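PDB 2GLF: probable M18 family aminopeptidase 1 from Thermotoga maritima, which is probably a zinc-dependent metallopeptidase that removes amino acids from the N-terminal ends of peptides. Local coordinates for residues A344-Y356 / D413-H425. Numbering follows the deposited sequence.
Sequences APKLGYGVALVKY and DVIDMGPALLGMH. With MN (manganese (II) ion), chain F.
CG of L353 and CG of M417 both point away from their own backbone nitrogens (chi1 -178° and -161°). A bend at chi3 (-82°) then turns the selenomethionine methyl CE of M417 back over L353, where it lies 3.4 Å from L353 CG. The two side chains share one face of an antiparallel ladder, and V351 CG1 packs against M417 CG.

Three backbone bonds hold the ladder together. A352 and G418 form a hydrogen-bonded pair, with A352 N 2.7 Å from G418 O and G418 N 3.0 Å from A352 O. V354 N is hydrogen-bonded to D416 O at 3.0 Å. On the opposite face, V354 CB meets D416 CB, while D416 OD2 is hydrogen-bonded to T402 OG1.

Past V351 and P419 the two chains separate, and a water joins G350 O (2.9 Å) to A420 N (2.7 Å). P345 CG packs on A420 CB, and L347 CD1 touches L422 CD2, the two side chains meeting at a slant.

The pairing places strand 351-354 beside strand 414-421 in the mixed sheet of the metallopeptidase fold. The same segment runs on to H425, whose NE2 binds manganese 2.4 Å away, with D249 and E279 completing the site. The chemistry implies a buried ladder joined through main-chain polar atoms, with apolar packing on its L353/M417 face and a buried carboxylate on the other.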
ATOM      1  N   ALA A 344      35.860 -11.104  10.586  1.00 18.65           N
ATOM      2  CA  ALA A 344      35.999  -9.700  10.201  1.00 17.95           C
ATOM      3  C   ALA A 344      37.280  -9.099  10.767  1.00 17.58           C
ATOM      4  O   ALA A 344      37.679  -9.396  11.891  1.00 17.36           O
ATOM      5  CB  ALA A 344      34.806  -8.915  10.695  1.00  5.60           C
ATOM      6  N   PRO A 345      37.943  -8.236   9.993  1.00 21.86           N
ATOM      7  CA  PRO A 345      39.181  -7.617  10.464  1.00 22.54           C
ATOM      8  C   PRO A 345      38.947  -6.464  11.432  1.00 23.73           C
ATOM      9  O   PRO A 345      37.927  -5.774  11.359  1.00 25.13           O
ATOM     10  CB  PRO A 345      39.832  -7.147   9.174  1.00 14.78           C
ATOM     11  CG  PRO A 345      38.647  -6.734   8.362  1.00 14.78           C
ATOM     12  CD  PRO A 345      37.682  -7.881   8.589  1.00 14.78           C
ATOM     13  N   LYS A 346      39.905  -6.264  12.334  1.00 18.75           N
ATOM     14  CA  LYS A 346      39.851  -5.183  13.315  1.00 18.50           C
ATOM     15  C   LYS A 346      41.077  -4.301  13.066  1.00 18.12           C
ATOM     16  O   LYS A 346      42.145  -4.809  12.696  1.00 18.46           O
ATOM     17  CB  LYS A 346      39.915  -5.747  14.738  1.00 14.55           C
ATOM     18  CG  LYS A 346      38.843  -6.760  15.081  1.00 17.60           C
ATOM     19  CD  LYS A 346      37.487  -6.106  15.256  1.00 24.75           C
ATOM     20  CE  LYS A 346      36.861  -6.522  16.578  1.00 25.41           C
ATOM     21  NZ  LYS A 346      37.743  -6.127  17.705  1.00 24.51           N
ATOM     22  N   LEU A 347      40.925  -2.992  13.266  1.00 11.86           N
ATOM     23  CA  LEU A 347      42.031  -2.050  13.069  1.00 12.15           C
ATOM     24  C   LEU A 347      43.199  -2.315  14.016  1.00 13.03           C
ATOM     25  O   LEU A 347      43.005  -2.540  15.206  1.00 13.24           O
ATOM     26  CB  LEU A 347      41.556  -0.610  13.279  1.00 11.98           C
ATOM     27  CG  LEU A 347      40.589   0.006  12.272  1.00 11.98           C
ATOM     28  CD1 LEU A 347      40.087   1.337  12.819  1.00 11.98           C
ATOM     29  CD2 LEU A 347      41.287   0.196  10.938  1.00 11.98           C
ATOM     30  N   GLY A 348      44.413  -2.285  13.480  1.00 28.60           N
ATOM     31  CA  GLY A 348      45.591  -2.503  14.300  1.00 28.85           C
ATOM     32  C   GLY A 348      45.909  -3.945  14.656  1.00 28.93           C
ATOM     33  O   GLY A 348      46.789  -4.200  15.486  1.00 29.15           O
ATOM     34  N   TYR A 349      45.208  -4.895  14.045  1.00 14.63           N
ATOM     35  CA  TYR A 349      45.470  -6.297  14.337  1.00 14.63           C
ATOM     36  C   TYR A 349      46.139  -7.049  13.195  1.00 14.63           C
ATOM     37  O   TYR A 349      45.955  -8.258  13.037  1.00 14.63           O
ATOM     38  CB  TYR A 349      44.183  -7.003  14.783  1.00 17.11           C
ATOM     39  CG  TYR A 349      43.878  -6.742  16.243  1.00 18.51           C
ATOM     40  CD1 TYR A 349      43.442  -5.487  16.673  1.00 18.30           C
ATOM     41  CD2 TYR A 349      44.118  -7.719  17.207  1.00 17.46           C
ATOM     42  CE1 TYR A 349      43.261  -5.217  18.026  1.00 17.50           C
ATOM     43  CE2 TYR A 349      43.941  -7.455  18.559  1.00 17.15           C
ATOM     44  CZ  TYR A 349      43.516  -6.205  18.961  1.00 18.36           C
ATOM     45  OH  TYR A 349      43.361  -5.945  20.301  1.00 18.73           O
ATOM     46  N   GLY A 350      46.917  -6.316  12.403  1.00 19.64           N
ATOM     47  CA  GLY A 350      47.651  -6.924  11.311  1.00 20.60           C
ATOM     48  C   GLY A 350      47.100  -6.784   9.910  1.00 21.32           C
ATOM     49  O   GLY A 350      46.086  -6.128   9.686  1.00 22.55           O
ATOM     50  N   VAL A 351      47.796  -7.407   8.963  1.00 27.24           N
ATOM     51  CA  VAL A 351      47.397  -7.386   7.566  1.00 26.11           C
ATOM     52  C   VAL A 351      46.226  -8.341   7.446  1.00 25.71           C
ATOM     53  O   VAL A 351      46.177  -9.364   8.137  1.00 25.05           O
ATOM     54  CB  VAL A 351      48.516  -7.905   6.646  1.00 27.10           C
ATOM     55  CG1 VAL A 351      48.285  -7.425   5.232  1.00 25.90           C
ATOM     56  CG2 VAL A 351      49.859  -7.451   7.156  1.00 27.10           C
ATOM     57  N   ALA A 352      45.285  -8.008   6.572  1.00 13.40           N
ATOM     58  CA  ALA A 352      44.123  -8.854   6.375  1.00 13.87           C
ATOM     59  C   ALA A 352      44.351  -9.785   5.209  1.00 14.40           C
ATOM     60  O   ALA A 352      44.784  -9.360   4.136  1.00 14.61           O
ATOM     61  CB  ALA A 352      42.891  -8.009   6.124  1.00  7.54           C
ATOM     62  N   LEU A 353      44.073 -11.063   5.435  1.00 23.31           N
ATOM     63  CA  LEU A 353      44.210 -12.086   4.407  1.00 23.99           C
ATOM     64  C   LEU A 353      42.778 -12.434   4.005  1.00 24.23           C
ATOM     65  O   LEU A 353      42.009 -12.968   4.807  1.00 24.64           O
ATOM     66  CB  LEU A 353      44.951 -13.304   4.977  1.00 13.25           C
ATOM     67  CG  LEU A 353      45.267 -14.507   4.081  1.00 14.21           C
ATOM     68  CD1 LEU A 353      46.426 -15.280   4.671  1.00 15.78           C
ATOM     69  CD2 LEU A 353      44.042 -15.402   3.944  1.00 15.09           C
ATOM     70  N   VAL A 354      42.420 -12.093   2.771  1.00 13.41           N
ATOM     71  CA  VAL A 354      41.077 -12.337   2.249  1.00 13.41           C
ATOM     72  C   VAL A 354      41.094 -13.494   1.264  1.00 14.00           C
ATOM     73  O   VAL A 354      41.626 -13.368   0.156  1.00 14.87           O
ATOM     74  CB  VAL A 354      40.535 -11.098   1.505  1.00  8.49           C
ATOM     75  CG1 VAL A 354      39.059 -11.242   1.289  1.00  8.49           C
ATOM     76  CG2 VAL A 354      40.852  -9.829   2.282  1.00  8.49           C
ATOM     77  N   LYS A 355      40.503 -14.617   1.654  1.00 26.33           N
ATOM     78  CA  LYS A 355      40.472 -15.785   0.783  1.00 27.73           C
ATOM     79  C   LYS A 355      39.518 -15.617  -0.400  1.00 28.31           C
ATOM     80  O   LYS A 355      39.758 -16.170  -1.474  1.00 28.28           O
ATOM     81  CB  LYS A 355      40.098 -17.032   1.588  1.00 23.60           C
ATOM     82  CG  LYS A 355      40.170 -18.309   0.784  1.00 23.57           C
ATOM     83  CD  LYS A 355      40.224 -19.511   1.692  1.00 24.35           C
ATOM     84  CE  LYS A 355      40.185 -20.805   0.898  1.00 24.72           C
ATOM     85  NZ  LYS A 355      38.905 -20.948   0.151  1.00 26.93           N
ATOM     86  N   TYR A 356      38.444 -14.854  -0.201  1.00 27.85           N
ATOM     87  CA  TYR A 356      37.456 -14.616  -1.257  1.00 28.37           C
ATOM     88  C   TYR A 356      36.583 -13.386  -1.000  1.00 29.50           C
ATOM     89  O   TYR A 356      36.368 -12.988   0.151  1.00 29.43           O
ATOM     90  CB  TYR A 356      36.564 -15.852  -1.444  1.00 31.92           C
ATOM     91  CG  TYR A 356      35.849 -16.302  -0.187  1.00 31.66           C
ATOM     92  CD1 TYR A 356      34.838 -15.527   0.381  1.00 28.75           C
ATOM     93  CD2 TYR A 356      36.210 -17.486   0.455  1.00 32.69           C
ATOM     94  CE1 TYR A 356      34.208 -15.915   1.558  1.00 28.92           C
ATOM     95  CE2 TYR A 356      35.588 -17.882   1.632  1.00 32.70           C
ATOM     96  CZ  TYR A 356      34.589 -17.092   2.180  1.00 31.55           C
ATOM     97  OH  TYR A 356      33.982 -17.468   3.354  1.00 30.57           O
ATOM     98  N   ASP A 413      48.582 -18.538  -9.250  1.00 28.60           N
ATOM     99  CA  ASP A 413      47.842 -18.497  -7.991  1.00 28.66           C
ATOM    100  C   ASP A 413      47.848 -17.101  -7.378  1.00 27.97           C
ATOM    101  O   ASP A 413      48.882 -16.432  -7.337  1.00 28.43           O
ATOM    102  CB  ASP A 413      48.431 -19.510  -7.013  1.00 22.85           C
ATOM    103  CG  ASP A 413      48.042 -20.937  -7.356  1.00 25.47           C
ATOM    104  OD1 ASP A 413      46.986 -21.403  -6.882  1.00 25.95           O
ATOM    105  OD2 ASP A 413      48.783 -21.590  -8.117  1.00 26.61           O
ATOM    106  N   VAL A 414      46.682 -16.674  -6.901  1.00 11.86           N
ATOM    107  CA  VAL A 414      46.520 -15.352  -6.310  1.00 10.40           C
ATOM    108  C   VAL A 414      45.846 -15.400  -4.944  1.00 10.40           C
ATOM    109  O   VAL A 414      45.192 -16.385  -4.596  1.00 10.40           O
ATOM    110  CB  VAL A 414      45.677 -14.466  -7.226  1.00 11.24           C
ATOM    111  CG1 VAL A 414      45.817 -13.006  -6.818  1.00 10.41           C
ATOM    112  CG2 VAL A 414      46.094 -14.694  -8.668  1.00 10.89           C
ATOM    113  N   ILE A 415      46.007 -14.318  -4.184  1.00 18.80           N
ATOM    114  CA  ILE A 415      45.435 -14.188  -2.842  1.00 18.80           C
ATOM    115  C   ILE A 415      45.298 -12.710  -2.484  1.00 18.80           C
ATOM    116  O   ILE A 415      46.266 -11.959  -2.552  1.00 18.80           O
ATOM    117  CB  ILE A 415      46.339 -14.865  -1.771  1.00 11.01           C
ATOM    118  CG1 ILE A 415      45.714 -14.740  -0.381  1.00 11.01           C
ATOM    119  CG2 ILE A 415      47.715 -14.220  -1.768  1.00 11.01           C
ATOM    120  CD1 ILE A 415      44.414 -15.476  -0.233  1.00 11.01           C
ATOM    121  N   ASP A 416      44.091 -12.295  -2.111  1.00 26.09           N
ATOM    122  CA  ASP A 416      43.851 -10.905  -1.733  1.00 27.42           C
ATOM    123  C   ASP A 416      44.474 -10.646  -0.364  1.00 28.05           C
ATOM    124  O   ASP A 416      44.335 -11.456   0.552  1.00 28.38           O
ATOM    125  CB  ASP A 416      42.352 -10.615  -1.679  1.00 41.22           C
ATOM    126  CG  ASP A 416      41.658 -10.887  -3.000  1.00 42.94           C
ATOM    127  OD1 ASP A 416      41.154 -12.016  -3.199  1.00 45.33           O
ATOM    128  OD2 ASP A 416      41.630  -9.969  -3.842  1.00 43.81           O
HETATM  129  N   MSE A 417      45.152  -9.512  -0.223  1.00 22.40           N
HETATM  130  CA  MSE A 417      45.799  -9.181   1.037  1.00 24.85           C
HETATM  131  C   MSE A 417      46.009  -7.675   1.152  1.00 22.76           C
HETATM  132  O   MSE A 417      46.374  -7.007   0.184  1.00 22.94           O
HETATM  133  CB  MSE A 417      47.134  -9.910   1.119  1.00 58.44           C
HETATM  134  CG  MSE A 417      47.700 -10.025   2.509  1.00 62.62           C
HETATM  135 SE   MSE A 417      49.104 -11.346   2.548  1.00 66.79          SE
HETATM  136  CE  MSE A 417      48.002 -12.924   2.707  1.00 63.15           C
ATOM    137  N   GLY A 418      45.766  -7.147   2.345  1.00  8.98           N
ATOM    138  CA  GLY A 418      45.920  -5.722   2.566  1.00  8.98           C
ATOM    139  C   GLY A 418      45.336  -5.292   3.898  1.00  8.98           C
ATOM    140  O   GLY A 418      44.825  -6.124   4.645  1.00  8.98           O
ATOM    141  N   PRO A 419      45.398  -3.994   4.229  1.00 24.32           N
ATOM    142  CA  PRO A 419      44.858  -3.494   5.497  1.00 23.87           C
ATOM    143  C   PRO A 419      43.333  -3.268   5.481  1.00 23.48           C
ATOM    144  O   PRO A 419      42.705  -3.238   4.414  1.00 23.02           O
ATOM    145  CB  PRO A 419      45.650  -2.206   5.709  1.00  7.15           C
ATOM    146  CG  PRO A 419      45.776  -1.683   4.321  1.00  7.15           C
ATOM    147  CD  PRO A 419      46.122  -2.928   3.511  1.00  7.15           C
ATOM    148  N   ALA A 420      42.751  -3.114   6.671  1.00 20.07           N
ATOM    149  CA  ALA A 420      41.317  -2.885   6.817  1.00 19.12           C
ATOM    150  C   ALA A 420      41.035  -1.393   6.946  1.00 18.57           C
ATOM    151  O   ALA A 420      41.757  -0.685   7.649  1.00 19.24           O
ATOM    152  CB  ALA A 420      40.794  -3.621   8.045  1.00  8.98           C
ATOM    153  N   LEU A 421      39.988  -0.915   6.276  1.00 13.00           N
ATOM    154  CA  LEU A 421      39.643   0.507   6.332  1.00 11.83           C
ATOM    155  C   LEU A 421      38.243   0.784   6.865  1.00 11.29           C
ATOM    156  O   LEU A 421      37.345  -0.051   6.785  1.00 10.59           O
ATOM    157  CB  LEU A 421      39.739   1.164   4.948  1.00  4.90           C
ATOM    158  CG  LEU A 421      41.019   1.179   4.128  1.00  4.83           C
ATOM    159  CD1 LEU A 421      40.774   2.013   2.896  1.00  5.16           C
ATOM    160  CD2 LEU A 421      42.163   1.750   4.932  1.00  4.83           C
ATOM    161  N   LEU A 422      38.079   1.991   7.390  1.00  7.05           N
ATOM    162  CA  LEU A 422      36.809   2.456   7.909  1.00  7.05           C
ATOM    163  C   LEU A 422      36.362   3.565   6.962  1.00  7.05           C
ATOM    164  O   LEU A 422      37.146   4.437   6.620  1.00  7.05           O
ATOM    165  CB  LEU A 422      36.999   2.994   9.324  1.00 10.25           C
ATOM    166  CG  LEU A 422      36.413   2.147  10.460  1.00 10.25           C
ATOM    167  CD1 LEU A 422      36.626   0.673  10.192  1.00 10.25           C
ATOM    168  CD2 LEU A 422      37.044   2.563  11.774  1.00 10.25           C
ATOM    169  N   GLY A 423      35.114   3.515   6.514  1.00 13.01           N
ATOM    170  CA  GLY A 423      34.622   4.531   5.604  1.00 12.78           C
ATOM    171  C   GLY A 423      35.239   4.436   4.217  1.00 13.98           C
ATOM    172  O   GLY A 423      35.590   5.453   3.607  1.00 14.32           O
HETATM  173  N   MSE A 424      35.379   3.219   3.707  1.00  6.74           N
HETATM  174  CA  MSE A 424      35.948   3.035   2.378  1.00  7.82           C
HETATM  175  C   MSE A 424      35.109   3.820   1.354  1.00  6.71           C
HETATM  176  O   MSE A 424      33.889   3.875   1.452  1.00  6.71           O
HETATM  177  CB  MSE A 424      35.972   1.546   2.025  1.00 34.98           C
HETATM  178  CG  MSE A 424      36.921   1.177   0.890  1.00 37.14           C
HETATM  179 SE   MSE A 424      36.962  -0.741   0.517  1.00 40.78          SE
HETATM  180  CE  MSE A 424      36.398  -0.734  -1.343  1.00 34.11           C
ATOM    181  N   HIS A 425      35.786   4.427   0.384  1.00 13.90           N
ATOM    182  CA  HIS A 425      35.168   5.231  -0.675  1.00 12.76           C
ATOM    183  C   HIS A 425      34.704   6.626  -0.274  1.00 13.39           C
ATOM    184  O   HIS A 425      34.292   7.408  -1.126  1.00 14.59           O
ATOM    185  CB  HIS A 425      34.015   4.486  -1.334  1.00  4.80           C
ATOM    186  CG  HIS A 425      34.462   3.432  -2.293  1.00  4.80           C
ATOM    187  ND1 HIS A 425      33.655   2.945  -3.295  1.00  4.81           N
ATOM    188  CD2 HIS A 425      35.644   2.786  -2.415  1.00  4.82           C
ATOM    189  CE1 HIS A 425      34.320   2.048  -3.998  1.00  4.80           C
ATOM    190  NE2 HIS A 425      35.531   1.933  -3.483  1.00  4.80           N
TER
HETATM  191 MN    MN F5002      37.362   0.563  -4.281  1.00 19.73          MN
HETATM  192  O   HOH W   1      44.083  -4.365   8.682  1.00 12.24           O